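Local structure of serine protease (Arthrobacter nicotinovorans, 3WY8) at residues Pro7-Ile11 against Val109-Ser113; Phe15-Gly19 against His43-Glu47; Asn46-Tyr52 against Trp83-Gly87; Tyr52-Phe58 against Lys71-Leu77. The protein probably cleaves peptide bonds, keratin among its likely substrates, as a trypsin-like serine protease, here as the C-terminal protease domain of a longer precursor. All blocks are in the same frame, centred on the assembly; numbering follows the deposited sequence.

Interaction 1: Pro7-Ile11 against Val109-Ser113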
# COMPACT_ATOMS: atom_id res chain seq x y z
N PRO A 7 14.61 4.62 6.22
CA PRO A 7 13.69 3.49 6.31
C PRO A 7 12.80 3.58 7.55
O PRO A 7 13.24 4.01 8.62
CB PRO A 7 14.63 2.29 6.42
CG PRO A 7 15.87 2.73 5.72
CD PRO A 7 16.01 4.17 6.07
N VAL A 8 11.54 3.19 7.37
CA VAL A 8 10.58 3.17 8.46
C VAL A 8 10.25 1.71 8.70
O VAL A 8 9.92 0.97 7.77
CB VAL A 8 9.31 3.98 8.10
CG1 VAL A 8 8.20 3.80 9.14
CG2 VAL A 8 9.65 5.47 7.93
N LYS A 9 10.37 1.29 9.96
CA LYS A 9 10.30 -0.12 10.34
C LYS A 9 9.09 -0.85 9.75
O LYS A 9 9.23 -1.95 9.23
CB LYS A 9 10.27 -0.23 11.87
CG LYS A 9 11.05 -1.42 12.40
CD LYS A 9 11.08 -1.45 13.93
CE LYS A 9 11.91 -0.30 14.52
NZ LYS A 9 11.98 -0.37 16.01
N HIS A 10 7.92 -0.21 9.82
CA HIS A 10 6.67 -0.86 9.43
C HIS A 10 6.32 -0.73 7.93
O HIS A 10 5.43 -1.42 7.45
CB HIS A 10 5.50 -0.38 10.31
CG HIS A 10 5.35 1.11 10.37
ND1 HIS A 10 4.70 1.83 9.39
CD2 HIS A 10 5.74 2.01 11.31
CE1 HIS A 10 4.70 3.11 9.72
NE2 HIS A 10 5.32 3.25 10.88
N ILE A 11 7.02 0.15 7.22
CA ILE A 11 6.80 0.36 5.79
C ILE A 11 7.80 -0.48 4.99
O ILE A 11 8.99 -0.51 5.32
CB ILE A 11 6.95 1.85 5.37
CG1 ILE A 11 6.06 2.75 6.23
CG2 ILE A 11 6.64 2.03 3.87
CD1 ILE A 11 6.19 4.24 5.92
N VAL A 109 7.89 -7.86 15.30
CA VAL A 109 9.24 -7.50 14.87
C VAL A 109 9.33 -6.03 14.44
O VAL A 109 10.27 -5.33 14.83
CB VAL A 109 9.75 -8.43 13.73
CG1 VAL A 109 11.19 -8.10 13.32
CG2 VAL A 109 9.64 -9.89 14.15
N VAL A 110 8.36 -5.56 13.66
CA VAL A 110 8.45 -4.22 13.06
C VAL A 110 7.37 -3.22 13.51
O VAL A 110 7.37 -2.07 13.06
CB VAL A 110 8.49 -4.28 11.51
CG1 VAL A 110 9.63 -5.17 11.03
CG2 VAL A 110 7.16 -4.75 10.93
N GLY A 111 6.47 -3.65 14.39
CA GLY A 111 5.36 -2.80 14.81
C GLY A 111 4.32 -2.71 13.71
O GLY A 111 4.37 -3.45 12.73
N SER A 112 3.38 -1.79 13.87
CA SER A 112 2.29 -1.62 12.91
C SER A 112 1.61 -0.26 13.05
O SER A 112 1.71 0.40 14.09
CB SER A 112 1.26 -2.74 13.09
OG SER A 112 0.64 -2.67 14.36
N SER A 113 0.94 0.15 11.98
CA SER A 113 0.19 1.40 11.97
C SER A 113 -1.27 1.15 12.31
O SER A 113 -1.85 0.15 11.86
CB SER A 113 0.25 2.05 10.59
OG SER A 113 1.58 2.33 10.20

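Interaction 2: Phe15-Gly19 against His43-Glu47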
# COMPACT_ATOMS: atom_id res chain seq x y z
N PHE A 15 7.86 -7.50 -3.43
CA PHE A 15 8.24 -8.18 -4.67
C PHE A 15 7.22 -9.28 -4.88
O PHE A 15 6.97 -10.09 -3.98
CB PHE A 15 9.63 -8.80 -4.53
CG PHE A 15 10.74 -7.80 -4.32
CD1 PHE A 15 11.51 -7.35 -5.39
CD2 PHE A 15 11.02 -7.30 -3.04
CE1 PHE A 15 12.53 -6.44 -5.21
CE2 PHE A 15 12.04 -6.38 -2.85
CZ PHE A 15 12.81 -5.95 -3.93
N PHE A 16 6.61 -9.32 -6.07
CA PHE A 16 5.56 -10.31 -6.29
C PHE A 16 5.47 -10.87 -7.70
O PHE A 16 6.03 -10.30 -8.64
CB PHE A 16 4.19 -9.80 -5.79
CG PHE A 16 3.63 -8.64 -6.59
CD1 PHE A 16 2.57 -8.84 -7.47
CD2 PHE A 16 4.13 -7.35 -6.43
CE1 PHE A 16 2.03 -7.78 -8.20
CE2 PHE A 16 3.60 -6.28 -7.16
CZ PHE A 16 2.54 -6.50 -8.04
N THR A 17 4.79 -12.01 -7.82
CA THR A 17 4.51 -12.62 -9.11
C THR A 17 3.00 -12.64 -9.29
O THR A 17 2.27 -13.17 -8.45
CB THR A 17 5.10 -14.04 -9.21
OG1 THR A 17 6.51 -13.98 -8.97
CG2 THR A 17 4.86 -14.64 -10.58
N LEU A 18 2.53 -12.04 -10.38
CA LEU A 18 1.11 -11.93 -10.66
C LEU A 18 0.86 -12.16 -12.15
O LEU A 18 1.47 -11.50 -12.99
CB LEU A 18 0.58 -10.56 -10.23
CG LEU A 18 -0.91 -10.26 -10.42
CD1 LEU A 18 -1.78 -11.18 -9.56
CD2 LEU A 18 -1.21 -8.80 -10.11
N GLY A 19 -0.02 -13.10 -12.46
CA GLY A 19 -0.30 -13.48 -13.84
C GLY A 19 0.96 -13.95 -14.56
O GLY A 19 1.10 -13.78 -15.77
N HIS A 43 -4.25 -3.97 -6.86
CA HIS A 43 -3.47 -4.31 -8.05
C HIS A 43 -2.05 -4.80 -7.76
O HIS A 43 -1.34 -5.25 -8.67
CB HIS A 43 -3.52 -3.18 -9.11
CG HIS A 43 -2.60 -2.03 -8.84
ND1 HIS A 43 -3.04 -0.83 -8.30
CD2 HIS A 43 -1.28 -1.86 -9.09
CE1 HIS A 43 -2.02 0.00 -8.21
NE2 HIS A 43 -0.94 -0.59 -8.69
N CYS A 44 -1.65 -4.76 -6.49
CA CYS A 44 -0.37 -5.29 -6.06
C CYS A 44 -0.46 -6.75 -5.63
O CYS A 44 0.55 -7.35 -5.26
CB CYS A 44 0.21 -4.46 -4.91
SG CYS A 44 0.69 -2.76 -5.35
N LEU A 45 -1.65 -7.33 -5.67
CA LEU A 45 -1.80 -8.74 -5.29
C LEU A 45 -2.90 -9.51 -6.02
O LEU A 45 -3.09 -10.70 -5.77
CB LEU A 45 -1.93 -8.89 -3.76
CG LEU A 45 -3.02 -8.13 -2.99
CD1 LEU A 45 -4.42 -8.62 -3.36
CD2 LEU A 45 -2.78 -8.30 -1.49
N ASN A 46 -3.61 -8.84 -6.92
CA ASN A 46 -4.67 -9.49 -7.69
C ASN A 46 -4.81 -8.82 -9.05
O ASN A 46 -4.76 -7.60 -9.15
CB ASN A 46 -6.00 -9.45 -6.92
CG ASN A 46 -7.14 -10.12 -7.69
OD1 ASN A 46 -7.71 -9.53 -8.60
ND2 ASN A 46 -7.47 -11.36 -7.32
N GLU A 47 -5.00 -9.64 -10.09
CA GLU A 47 -5.05 -9.15 -11.48
C GLU A 47 -6.06 -8.02 -11.73
O GLU A 47 -5.84 -7.17 -12.60
CB GLU A 47 -5.29 -10.31 -12.45
CG GLU A 47 -4.15 -11.31 -12.53
CD GLU A 47 -4.38 -12.39 -13.56
OE1 GLU A 47 -3.53 -12.54 -14.46
OE2 GLU A 47 -5.42 -13.08 -13.49

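Interaction 3: Asn46-Tyr52 against Trp83-Gly87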
# COMPACT_ATOMS: atom_id res chain seq x y z
N ASN A 46 -3.61 -8.84 -6.92
CA ASN A 46 -4.67 -9.49 -7.69
C ASN A 46 -4.81 -8.82 -9.05
O ASN A 46 -4.76 -7.60 -9.15
CB ASN A 46 -6.00 -9.45 -6.92
CG ASN A 46 -7.14 -10.12 -7.69
OD1 ASN A 46 -7.71 -9.53 -8.60
ND2 ASN A 46 -7.47 -11.36 -7.32
N GLU A 47 -5.00 -9.64 -10.09
CA GLU A 47 -5.05 -9.15 -11.48
C GLU A 47 -6.06 -8.02 -11.73
O GLU A 47 -5.84 -7.17 -12.60
CB GLU A 47 -5.29 -10.31 -12.45
CG GLU A 47 -4.15 -11.31 -12.53
CD GLU A 47 -4.38 -12.39 -13.56
OE1 GLU A 47 -3.53 -12.54 -14.46
OE2 GLU A 47 -5.42 -13.08 -13.49
N GLY A 48 -7.16 -8.03 -10.98
CA GLY A 48 -8.16 -6.95 -11.05
C GLY A 48 -8.77 -6.72 -12.42
O GLY A 48 -8.48 -5.71 -13.07
N PRO A 49 -9.64 -7.64 -12.88
CA PRO A 49 -10.04 -8.88 -12.20
C PRO A 49 -9.17 -10.08 -12.55
O PRO A 49 -8.50 -10.10 -13.58
CB PRO A 49 -11.46 -9.10 -12.72
CG PRO A 49 -11.42 -8.56 -14.12
CD PRO A 49 -10.43 -7.41 -14.10
N GLY A 50 -9.21 -11.10 -11.69
CA GLY A 50 -8.55 -12.36 -12.00
C GLY A 50 -7.94 -13.04 -10.80
O GLY A 50 -8.48 -12.98 -9.70
N ALA A 51 -6.79 -13.67 -11.04
CA ALA A 51 -6.12 -14.47 -10.04
C ALA A 51 -5.39 -13.61 -9.02
O ALA A 51 -5.00 -12.47 -9.31
CB ALA A 51 -5.15 -15.43 -10.71
N TYR A 52 -5.21 -14.16 -7.83
CA TYR A 52 -4.32 -13.58 -6.83
C TYR A 52 -2.87 -13.88 -7.19
O TYR A 52 -2.59 -14.81 -7.96
CB TYR A 52 -4.66 -14.11 -5.44
CG TYR A 52 -5.87 -13.45 -4.82
CD1 TYR A 52 -5.76 -12.22 -4.18
CD2 TYR A 52 -7.12 -14.07 -4.86
CE1 TYR A 52 -6.86 -11.61 -3.60
CE2 TYR A 52 -8.24 -13.46 -4.28
CZ TYR A 52 -8.10 -12.23 -3.65
OH TYR A 52 -9.19 -11.62 -3.08
N TRP A 83 -12.79 -5.48 -6.49
CA TRP A 83 -11.48 -5.56 -7.12
C TRP A 83 -11.23 -6.89 -7.84
O TRP A 83 -10.93 -6.91 -9.04
CB TRP A 83 -10.32 -5.25 -6.15
CG TRP A 83 -9.05 -5.26 -6.94
CD1 TRP A 83 -8.11 -6.25 -7.00
CD2 TRP A 83 -8.63 -4.26 -7.88
NE1 TRP A 83 -7.12 -5.92 -7.89
CE2 TRP A 83 -7.42 -4.70 -8.44
CE3 TRP A 83 -9.17 -3.03 -8.28
CZ2 TRP A 83 -6.73 -3.95 -9.39
CZ3 TRP A 83 -8.48 -2.28 -9.23
CH2 TRP A 83 -7.26 -2.75 -9.77
N ALA A 84 -11.32 -7.98 -7.10
CA ALA A 84 -10.95 -9.31 -7.59
C ALA A 84 -11.82 -9.79 -8.75
O ALA A 84 -11.35 -10.51 -9.63
CB ALA A 84 -10.98 -10.32 -6.45
N SER A 85 -13.08 -9.36 -8.75
CA SER A 85 -14.05 -9.79 -9.77
C SER A 85 -14.28 -8.76 -10.87
O SER A 85 -14.64 -9.13 -11.99
CB SER A 85 -15.39 -10.14 -9.11
OG SER A 85 -16.30 -10.69 -10.06
N ASN A 86 -14.07 -7.49 -10.57
CA ASN A 86 -14.40 -6.42 -11.52
C ASN A 86 -13.27 -5.43 -11.85
O ASN A 86 -13.41 -4.62 -12.77
CB ASN A 86 -15.65 -5.66 -11.05
CG ASN A 86 -16.90 -6.52 -11.04
OD1 ASN A 86 -17.10 -7.37 -11.91
ND2 ASN A 86 -17.75 -6.32 -10.03
N GLY A 87 -12.17 -5.50 -11.11
CA GLY A 87 -11.07 -4.53 -11.27
C GLY A 87 -11.49 -3.08 -11.08
O GLY A 87 -10.95 -2.18 -11.73

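Interaction 4: Tyr52-Phe58 against Lys71-Leu77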
# COMPACT_ATOMS: atom_id res chain seq x y z
N TYR A 52 -5.21 -14.16 -7.83
CA TYR A 52 -4.32 -13.58 -6.83
C TYR A 52 -2.87 -13.88 -7.19
O TYR A 52 -2.59 -14.81 -7.96
CB TYR A 52 -4.66 -14.11 -5.44
CG TYR A 52 -5.87 -13.45 -4.82
CD1 TYR A 52 -5.76 -12.22 -4.18
CD2 TYR A 52 -7.12 -14.07 -4.86
CE1 TYR A 52 -6.86 -11.61 -3.60
CE2 TYR A 52 -8.24 -13.46 -4.28
CZ TYR A 52 -8.10 -12.23 -3.65
OH TYR A 52 -9.19 -11.62 -3.08
N ALA A 53 -1.95 -13.09 -6.63
CA ALA A 53 -0.52 -13.29 -6.81
C ALA A 53 -0.10 -14.68 -6.34
O ALA A 53 -0.61 -15.18 -5.34
CB ALA A 53 0.26 -12.23 -6.05
N THR A 54 0.82 -15.30 -7.08
CA THR A 54 1.30 -16.64 -6.75
C THR A 54 2.48 -16.62 -5.77
O THR A 54 2.79 -17.62 -5.13
CB THR A 54 1.67 -17.45 -8.01
OG1 THR A 54 2.55 -16.68 -8.83
CG2 THR A 54 0.40 -17.79 -8.80
N ASN A 55 3.15 -15.47 -5.68
CA ASN A 55 4.18 -15.23 -4.67
C ASN A 55 4.17 -13.75 -4.31
O ASN A 55 3.98 -12.91 -5.18
CB ASN A 55 5.57 -15.65 -5.18
CG ASN A 55 6.55 -15.90 -4.05
OD1 ASN A 55 7.65 -15.34 -4.02
ND2 ASN A 55 6.16 -16.75 -3.09
N PHE A 56 4.36 -13.45 -3.03
CA PHE A 56 4.22 -12.09 -2.50
C PHE A 56 5.15 -11.95 -1.30
O PHE A 56 4.95 -12.60 -0.27
CB PHE A 56 2.75 -11.85 -2.10
CG PHE A 56 2.46 -10.46 -1.57
CD1 PHE A 56 1.82 -9.51 -2.37
CD2 PHE A 56 2.77 -10.11 -0.25
CE1 PHE A 56 1.51 -8.24 -1.89
CE2 PHE A 56 2.47 -8.84 0.24
CZ PHE A 56 1.84 -7.90 -0.58
N ILE A 57 6.18 -11.12 -1.47
CA ILE A 57 7.22 -10.95 -0.45
C ILE A 57 7.23 -9.51 0.05
O ILE A 57 7.29 -8.58 -0.75
CB ILE A 57 8.63 -11.32 -1.01
CG1 ILE A 57 8.63 -12.71 -1.67
CG2 ILE A 57 9.72 -11.19 0.08
CD1 ILE A 57 8.23 -13.87 -0.74
N PHE A 58 7.17 -9.35 1.36
CA PHE A 58 7.21 -8.04 2.00
C PHE A 58 8.55 -7.86 2.70
O PHE A 58 8.95 -8.70 3.50
CB PHE A 58 6.04 -7.91 2.98
CG PHE A 58 5.93 -6.57 3.66
CD1 PHE A 58 5.62 -5.42 2.94
CD2 PHE A 58 6.09 -6.47 5.04
CE1 PHE A 58 5.50 -4.18 3.58
CE2 PHE A 58 5.96 -5.24 5.69
CZ PHE A 58 5.67 -4.09 4.95
N LYS A 71 12.84 -11.22 5.03
CA LYS A 71 11.88 -11.22 3.94
C LYS A 71 10.68 -12.05 4.37
O LYS A 71 10.84 -13.19 4.80
CB LYS A 71 12.50 -11.82 2.67
CG LYS A 71 13.70 -11.05 2.11
CD LYS A 71 14.40 -11.84 0.99
CE LYS A 71 15.14 -13.06 1.54
NZ LYS A 71 15.86 -13.84 0.48
N TRP A 72 9.50 -11.47 4.24
CA TRP A 72 8.27 -12.08 4.74
C TRP A 72 7.41 -12.56 3.58
O TRP A 72 7.21 -11.84 2.61
CB TRP A 72 7.51 -11.09 5.63
CG TRP A 72 8.29 -10.70 6.85
CD1 TRP A 72 9.37 -9.87 6.92
CD2 TRP A 72 8.06 -11.16 8.19
NE1 TRP A 72 9.82 -9.77 8.22
CE2 TRP A 72 9.03 -10.56 9.02
CE3 TRP A 72 7.11 -12.02 8.77
CZ2 TRP A 72 9.09 -10.79 10.40
CZ3 TRP A 72 7.17 -12.25 10.15
CH2 TRP A 72 8.16 -11.64 10.94
N THR A 73 6.90 -13.79 3.69
CA THR A 73 6.11 -14.41 2.63
C THR A 73 4.62 -14.41 2.99
O THR A 73 4.26 -14.68 4.13
CB THR A 73 6.59 -15.85 2.35
OG1 THR A 73 7.99 -15.83 2.03
CG2 THR A 73 5.82 -16.48 1.17
N ALA A 74 3.77 -14.11 2.01
CA ALA A 74 2.32 -14.10 2.23
C ALA A 74 1.76 -15.51 2.30
O ALA A 74 2.07 -16.35 1.45
CB ALA A 74 1.61 -13.32 1.13
N LYS A 75 0.94 -15.77 3.31
CA LYS A 75 0.19 -17.02 3.34
C LYS A 75 -1.19 -16.85 2.70
O LYS A 75 -1.71 -17.79 2.12
CB LYS A 75 0.10 -17.61 4.75
CG LYS A 75 -0.69 -16.81 5.76
CD LYS A 75 -1.00 -17.66 6.98
CE LYS A 75 -1.89 -16.89 7.94
NZ LYS A 75 -1.87 -17.45 9.32
N ALA A 76 -1.76 -15.65 2.79
CA ALA A 76 -3.06 -15.39 2.18
C ALA A 76 -3.19 -13.94 1.73
O ALA A 76 -2.48 -13.06 2.21
CB ALA A 76 -4.19 -15.76 3.14
N LEU A 77 -4.10 -13.71 0.77
CA LEU A 77 -4.30 -12.39 0.18
C LEU A 77 -5.78 -12.08 0.11
O LEU A 77 -6.58 -12.94 -0.27
CB LEU A 77 -3.69 -12.32 -1.22
CG LEU A 77 -2.23 -12.76 -1.37
CD1 LEU A 77 -1.90 -13.02 -2.84
CD2 LEU A 77 -1.29 -11.72 -0.76
O HOH W 1 3.29 -15.80 -1.27

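Interaction 1: Pro7-Ile11 against Val109-Ser113
His10, Val110 and Lys9 carry most of this small contact of 253 Å², which illustrates how a two-barrel protease packs its connecting segments together. Pro7-Ile11 leads from strand 3-4, part of one sheet, into strand 11-18 of the barrel formed by the other; Val109-Ser113 runs out of the end of helix 106-110. Val8 to Ile11 form a type I beta turn, closed by Ile11 N to Val8 O at 3.1 Å, with Lys9 and His10 at its corners. Val110 points toward this turn: its CB lies 3.3 Å from Lys9 O and 3.9 Å from Lys9 CG. His10 rests on the backbone that follows, CB being 3.7 Å from Val110 O. There Gly111, with positive phi, leaves the helical conformation and sends the chain past the imidazole, so that Ser113 OG sits over one face of the ring, 3.3 Å from His10 CE1. Asn28 of strand 21-29 ties the two together, hydrogen-bonding His10 ND1 through OD1 and Ser113 OG through ND2. The chemistry implies a junction that rests largely on van der Waals packing, with polar support from the neighbouring strand, at the price of a buried Lys9 O that has no polar partner in the model.

Interaction 2: Phe15-Gly19 against His43-Glu47
This is a buried, largely apolar contact in which the end of barrel strand 11-18 and the glycine after it, Phe15-Gly19, back the segment His43-Glu47 that carries the probable catalytic histidine. Phe16 and Leu18 both point toward that segment from the same face of strand 11-18. Cys44 O lies over one face of the Phe16 ring, 3.3 Å from CE1, and Phe16 CZ lies 4.4 Å from Cys44 CB. Leu18 buries more surface, reaching across the backbone from His43 to Glu47: CD2 is 3.8 Å from His43 O, and CD1 is 3.6 Å from Glu47 N and 3.8 Å from Glu47 CG. At the exposed end Gly19 CA passes 3.4 Å from Glu47 OE1, where a side chain would clash. The CB of His43 points away, and its imidazole hydrogen-bonds Asp92 and Ser171, consistent with a charge-relay triad; Cys44 is also disulfide-bonded to Cys25. Aromatic and aliphatic groups therefore meet backbone rather than matching polar partners, and Cys44 O, covered by Phe16, is left without a hydrogen bond in the model.

Interaction 3: Asn46-Tyr52 against Trp83-Gly87
A cis peptide bond precedes Pro49 where two backbones run unusually close, Gly48 CA and Gly87 CA being 3.8 Å apart. The cis bond lies in the loop before strand 55-60, just after an Asx turn in which Asn46 OD1 accepts from Gly48 N at 2.9 Å, while Asn46 ND2 donates to Gly50 O at 3.1 Å. Facing it is the end of helix 81-84, from which the chain runs to Gly87, whose N bonds Trp83 O at 2.8 Å. Approach this close depends on glycine. A CB on Gly48 would strike the Trp83 ring, and one on Gly87 would strike Gly48 O. Instead Gly48 CA makes a CH-pi contact over the five-membered ring of Trp83, 3.8 Å from its centroid, and a CA-H...O contact with Trp83 O at 3.4 Å. Pro49 fits against two carbonyls at the helix end, its CA 3.3 Å from Ala84 O and its CB 3.3 Å from Ser85 O. Trp83 also touches His43 and Asp92 of the probable catalytic triad, so this surface contact borders the active site. Two hydrogen bonds fix the pairing: Gly50 N to Ala84 O at 3.0 Å, and Trp83 NE1 to Asn46 O at 3.2 Å.

Interaction 4: Tyr52-Phe58 against Lys71-Leu77
An antiparallel beta hairpin shows here how pairing gives way to packing where a strand turns a corner. At Lys71 the contact is marginal, its CB 3.9 Å from Ile57 CG2. Trp72 and Phe58 then form a hydrogen-bonded pair: Phe58 N donates to Trp72 O at 2.8 Å, and Trp72 N to Phe58 O at 2.9 Å. Thr73 faces Ile57 as a non-hydrogen-bonded pair, with Thr73 OG1 3.4 Å from Ile57 CD1. Ala74 N closes the regular pairing on Phe56 O at 3.0 Å; beyond it a water accepts a weak bond from Phe56 N and donates to Ala74 O. The chain turns at Lys75, which with Ala76 forms a classic beta bulge opposite Val97. Leu77 then swings back with the largest buried area of the contact. Its CD2 stands over the Phe56 ring, a CH-pi contact 4.3 Å from the centroid, its CB is 3.6 Å from Tyr52 CD1, and its CD1 is 3.9 Å from Ala53 CB. The hairpin belongs to the six-stranded barrel: strand 94-98 flanks 72-78, with Ala96 touching Phe56 and Leu77, while Ile14 of strand 11-18 meets Phe56 and Phe58, and Leu106 of helix 106-110 packs on Phe58 and Trp72.

Overall arrangement
The four contacts illustrate how a chymotrypsin-like barrel is closed and joined to its active site. Interactions 2, 3 and 4 all nest, along the chain, inside the loop closed by interaction 1. Interactions 2 and 4 lie on neighbouring strands, their centres about 9 Å apart, with probable hydrogen bonds from Ile57 N to Phe15 O and from Ala53 N to Leu45 O, both 2.8 Å. Interaction 3 continues from interaction 2 through the shared Asn46 and Glu47, centres about 10 Å apart; His43 CB meets Trp83 CZ2 at 3.3 Å beside the probable triad. Interaction 1 lies about 28 Å from interaction 3, centre to centre, but reaches interaction 4 where His10 O touches Phe58 CZ at 3.7 Å.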